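Local coordinates for extracellular protein 11-1 (Passalora fulva, PDB 6ZUS), which is a secreted, zinc-binding fungal effector, an avirulence protein probably recognised by plant resistance proteins of the host, at residues K42-F53 / F97-V108. Sequence-based numbering, arbitrary orientation.
Sequences KKNDACQGADGF and FDCDVKPYTERV
The backbones come together twice, CA to CA 4.6 Å at Lys-42/Val-108, where Lys-42 N donates to Val-108 O (2.9 Å), and 5.6 Å at the disulfide-bonded Cys-47/Cys-99. Between these ties, Asp-45 and Arg-107 form a side-on salt bridge with nearly coplanar groups: NE of Arg-107 meets OD1 of Asp-45 at 2.8 Å and its NH2 meets OD2 at 2.9 Å, both on the syn side and almost straight. The bend in Arg-107 at chi3 (-53°) turns the guanidinium so that NH1 and NH2 also clasp Asp-98 O, which fixes the rotation of the guanidinium and links helix to strand. OD2 of Asp-45 takes a further bond, from Cys-47 N above the carboxylate plane, so this buried acid is held by three donors. Ala-46 sets its CB squarely over the Phe-97 ring, 3.5 Å from the centroid, a CH-pi contact. Tyr-104 OH gives a short bond (2.6 Å) to an in-plane lone pair of Gln-48 OE1, and the Tyr-104 side chain also touches Ala-82 and Val-85 of strand 71-86. Asp-45 starts both an Asx turn and a type I beta turn, in a loop disulfide-tied to the turn before helix 101-109, which packs on the four-stranded antiparallel sheet.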
loop_
_atom_site.group_PDB
_atom_site.type_symbol
_atom_site.label_atom_id
_atom_site.label_comp_id
_atom_site.label_asym_id
_atom_site.label_seq_id
_atom_site.Cartn_x
_atom_site.Cartn_y
_atom_site.Cartn_z
ATOM N N LYS A 42 -6.407 -3.716 6.633
ATOM C CA LYS A 42 -7.744 -3.425 7.206
ATOM C C LYS A 42 -8.712 -3.164 6.053
ATOM O O LYS A 42 -8.512 -2.190 5.292
ATOM C CB LYS A 42 -7.790 -2.159 8.058
ATOM C CG LYS A 42 -7.116 -2.195 9.414
ATOM C CD LYS A 42 -7.328 -0.834 10.121
ATOM C CE LYS A 42 -6.543 -0.697 11.424
ATOM N NZ LYS A 42 -6.616 0.676 11.993
ATOM N N LYS A 43 -9.774 -3.951 5.947
ATOM C CA LYS A 43 -10.723 -3.812 4.778
ATOM C C LYS A 43 -12.046 -3.154 5.220
ATOM O O LYS A 43 -12.902 -2.883 4.333
ATOM C CB LYS A 43 -10.800 -5.160 4.041
ATOM C CG LYS A 43 -9.401 -5.698 3.717
ATOM C CD LYS A 43 -9.211 -6.490 2.500
ATOM C CE LYS A 43 -7.750 -6.841 2.299
ATOM N NZ LYS A 43 -7.239 -7.574 3.481
ATOM N N ASN A 44 -12.128 -2.709 6.474
ATOM C CA ASN A 44 -13.342 -2.067 7.027
ATOM C C ASN A 44 -12.985 -0.735 7.678
ATOM O O ASN A 44 -13.655 -0.344 8.653
ATOM C CB ASN A 44 -14.054 -2.984 8.011
ATOM C CG ASN A 44 -13.172 -3.293 9.191
ATOM O OD1 ASN A 44 -11.977 -2.994 9.172
ATOM N ND2 ASN A 44 -13.753 -3.887 10.226
ATOM N N ASP A 45 -12.073 0.022 7.067
ATOM C CA ASP A 45 -11.848 1.423 7.503
ATOM C C ASP A 45 -13.158 2.229 7.369
ATOM O O ASP A 45 -13.930 1.990 6.422
ATOM C CB ASP A 45 -10.716 2.073 6.717
ATOM C CG ASP A 45 -10.324 3.442 7.253
ATOM O OD1 ASP A 45 -9.641 3.458 8.294
ATOM O OD2 ASP A 45 -10.709 4.467 6.632
ATOM N N ALA A 46 -13.374 3.203 8.249
ATOM C CA ALA A 46 -14.523 4.126 8.184
ATOM C C ALA A 46 -14.614 4.782 6.798
ATOM O O ALA A 46 -15.760 5.052 6.339
ATOM C CB ALA A 46 -14.385 5.165 9.267
ATOM N N CYS A 47 -13.475 5.082 6.136
ATOM C CA CYS A 47 -13.431 5.725 4.780
ATOM C C CYS A 47 -13.689 4.741 3.630
ATOM O O CYS A 47 -13.781 5.205 2.475
ATOM C CB CYS A 47 -12.109 6.439 4.546
ATOM S SG CYS A 47 -11.907 7.755 5.774
ATOM N N GLN A 48 -13.820 3.450 3.897
ATOM C CA GLN A 48 -14.002 2.432 2.826
ATOM C C GLN A 48 -15.445 2.521 2.260
ATOM O O GLN A 48 -16.401 2.459 3.048
ATOM C CB GLN A 48 -13.756 1.005 3.345
ATOM C CG GLN A 48 -13.369 0.029 2.241
ATOM C CD GLN A 48 -12.022 0.397 1.631
ATOM O OE1 GLN A 48 -11.077 0.733 2.345
ATOM N NE2 GLN A 48 -11.944 0.321 0.315
ATOM N N GLY A 49 -15.596 2.603 0.933
ATOM C CA GLY A 49 -16.867 2.369 0.246
ATOM C C GLY A 49 -17.055 0.912 -0.087
ATOM O O GLY A 49 -16.509 0.010 0.607
ATOM N N ALA A 50 -17.865 0.656 -1.105
ATOM C CA ALA A 50 -18.258 -0.708 -1.504
ATOM C C ALA A 50 -17.149 -1.367 -2.349
ATOM O O ALA A 50 -16.172 -0.674 -2.784
ATOM C CB ALA A 50 -19.569 -0.637 -2.251
ATOM N N ASP A 51 -17.302 -2.661 -2.585
ATOM C CA ASP A 51 -16.578 -3.415 -3.637
ATOM C C ASP A 51 -15.160 -3.820 -3.178
ATOM O O ASP A 51 -14.460 -4.490 -3.974
ATOM C CB ASP A 51 -16.589 -2.660 -4.972
ATOM C CG ASP A 51 -17.917 -2.783 -5.718
ATOM O OD1 ASP A 51 -18.548 -3.860 -5.619
ATOM O OD2 ASP A 51 -18.288 -1.838 -6.399
ATOM N N GLY A 52 -14.724 -3.450 -1.975
ATOM C CA GLY A 52 -13.452 -3.946 -1.426
ATOM C C GLY A 52 -12.256 -3.630 -2.324
ATOM O O GLY A 52 -12.115 -2.479 -2.778
ATOM N N PHE A 53 -11.377 -4.618 -2.499
ATOM C CA PHE A 53 -10.009 -4.461 -3.042
ATOM C C PHE A 53 -9.881 -5.381 -4.245
ATOM O O PHE A 53 -10.461 -6.473 -4.255
ATOM C CB PHE A 53 -8.937 -4.809 -2.001
ATOM C CG PHE A 53 -8.918 -3.850 -0.850
ATOM C CD1 PHE A 53 -10.001 -3.767 0.007
ATOM C CD2 PHE A 53 -7.907 -2.933 -0.708
ATOM C CE1 PHE A 53 -10.031 -2.850 1.049
ATOM C CE2 PHE A 53 -7.911 -2.028 0.339
ATOM C CZ PHE A 53 -8.969 -1.987 1.224
ATOM N N PHE A 97 -12.799 11.046 10.616
ATOM C CA PHE A 97 -11.711 10.328 9.892
ATOM C C PHE A 97 -11.267 11.183 8.716
ATOM O O PHE A 97 -12.083 11.745 7.956
ATOM C CB PHE A 97 -12.191 8.953 9.418
ATOM C CG PHE A 97 -12.450 8.008 10.561
ATOM C CD1 PHE A 97 -13.654 8.046 11.264
ATOM C CD2 PHE A 97 -11.501 7.066 10.935
ATOM C CE1 PHE A 97 -13.898 7.165 12.307
ATOM C CE2 PHE A 97 -11.745 6.195 11.987
ATOM C CZ PHE A 97 -12.931 6.266 12.694
ATOM N N ASP A 98 -9.960 11.324 8.608
ATOM C CA ASP A 98 -9.340 11.927 7.417
ATOM C C ASP A 98 -9.205 10.836 6.351
ATOM O O ASP A 98 -8.491 9.863 6.589
ATOM C CB ASP A 98 -8.005 12.552 7.791
ATOM C CG ASP A 98 -7.409 13.440 6.713
ATOM O OD1 ASP A 98 -7.953 13.455 5.562
ATOM O OD2 ASP A 98 -6.403 14.149 7.055
ATOM N N CYS A 99 -9.840 11.037 5.204
ATOM C CA CYS A 99 -9.857 10.045 4.106
ATOM C C CYS A 99 -8.839 10.402 3.012
ATOM O O CYS A 99 -8.810 9.677 2.018
ATOM C CB CYS A 99 -11.248 9.899 3.516
ATOM S SG CYS A 99 -12.546 9.474 4.724
ATOM N N ASP A 100 -7.984 11.403 3.241
ATOM C CA ASP A 100 -6.854 11.727 2.330
ATOM C C ASP A 100 -5.959 10.499 2.203
ATOM O O ASP A 100 -5.921 9.682 3.141
ATOM C CB ASP A 100 -6.067 12.951 2.815
ATOM C CG ASP A 100 -6.828 14.285 2.556
ATOM O OD1 ASP A 100 -7.995 14.263 1.986
ATOM O OD2 ASP A 100 -6.277 15.370 2.915
ATOM N N VAL A 101 -5.273 10.364 1.083
ATOM C CA VAL A 101 -4.578 9.088 0.760
ATOM C C VAL A 101 -3.524 8.800 1.837
ATOM O O VAL A 101 -3.379 7.624 2.217
ATOM C CB VAL A 101 -3.976 9.021 -0.657
ATOM C CG1 VAL A 101 -5.065 9.125 -1.703
ATOM C CG2 VAL A 101 -2.909 10.068 -0.874
ATOM N N LYS A 102 -2.817 9.786 2.363
ATOM C CA LYS A 102 -1.768 9.483 3.369
ATOM C C LYS A 102 -2.352 8.831 4.631
ATOM O O LYS A 102 -1.985 7.697 4.977
ATOM C CB LYS A 102 -0.970 10.736 3.680
ATOM C CG LYS A 102 -0.029 10.581 4.845
ATOM C CD LYS A 102 0.663 11.901 5.086
ATOM C CE LYS A 102 1.841 11.867 6.025
ATOM N NZ LYS A 102 1.539 11.085 7.227
ATOM N N PRO A 103 -3.261 9.495 5.391
ATOM C CA PRO A 103 -3.786 8.910 6.631
ATOM C C PRO A 103 -4.541 7.607 6.342
ATOM O O PRO A 103 -4.402 6.675 7.155
ATOM C CB PRO A 103 -4.678 10.012 7.260
ATOM C CG PRO A 103 -4.960 10.960 6.136
ATOM C CD PRO A 103 -3.756 10.881 5.204
ATOM N N TYR A 104 -5.354 7.583 5.273
ATOM C CA TYR A 104 -6.124 6.370 4.890
ATOM C C TYR A 104 -5.146 5.196 4.706
ATOM O O TYR A 104 -5.348 4.122 5.274
ATOM C CB TYR A 104 -6.965 6.615 3.642
ATOM C CG TYR A 104 -7.529 5.359 3.037
ATOM C CD1 TYR A 104 -8.645 4.705 3.555
ATOM C CD2 TYR A 104 -6.958 4.810 1.905
ATOM C CE1 TYR A 104 -9.135 3.525 3.006
ATOM C CE2 TYR A 104 -7.428 3.633 1.343
ATOM C CZ TYR A 104 -8.518 2.982 1.883
ATOM O OH TYR A 104 -8.913 1.823 1.283
ATOM N N THR A 105 -4.108 5.368 3.878
ATOM C CA THR A 105 -3.113 4.303 3.582
ATOM C C THR A 105 -2.474 3.828 4.884
ATOM O O THR A 105 -2.353 2.607 5.139
ATOM C CB THR A 105 -2.056 4.776 2.570
ATOM O OG1 THR A 105 -2.741 5.200 1.386
ATOM C CG2 THR A 105 -1.053 3.660 2.337
ATOM N N GLU A 106 -2.073 4.763 5.734
ATOM C CA GLU A 106 -1.404 4.397 7.013
ATOM C C GLU A 106 -2.345 3.598 7.925
ATOM O O GLU A 106 -1.853 2.615 8.527
ATOM C CB GLU A 106 -0.840 5.644 7.679
ATOM C CG GLU A 106 0.306 6.201 6.907
ATOM C CD GLU A 106 0.953 7.418 7.555
ATOM O OE1 GLU A 106 0.284 7.985 8.475
ATOM O OE2 GLU A 106 2.138 7.759 7.213
ATOM N N ARG A 107 -3.652 3.921 7.959
ATOM C CA ARG A 107 -4.646 3.120 8.746
ATOM C C ARG A 107 -4.829 1.717 8.156
ATOM O O ARG A 107 -4.851 0.745 8.917
ATOM C CB ARG A 107 -5.991 3.840 8.874
ATOM C CG ARG A 107 -5.892 5.115 9.717
ATOM C CD ARG A 107 -7.273 5.589 10.148
ATOM N NE ARG A 107 -8.186 5.741 9.013
ATOM C CZ ARG A 107 -8.305 6.837 8.273
ATOM N NH1 ARG A 107 -7.654 7.934 8.601
ATOM N NH2 ARG A 107 -9.146 6.856 7.248
ATOM N N VAL A 108 -4.937 1.610 6.844
ATOM C CA VAL A 108 -5.291 0.340 6.161
ATOM C C VAL A 108 -4.066 -0.591 6.106
ATOM O O VAL A 108 -4.256 -1.810 6.311
ATOM C CB VAL A 108 -5.881 0.676 4.774
ATOM C CG1 VAL A 108 -5.909 -0.524 3.850
ATOM C CG2 VAL A 108 -7.265 1.298 4.958
#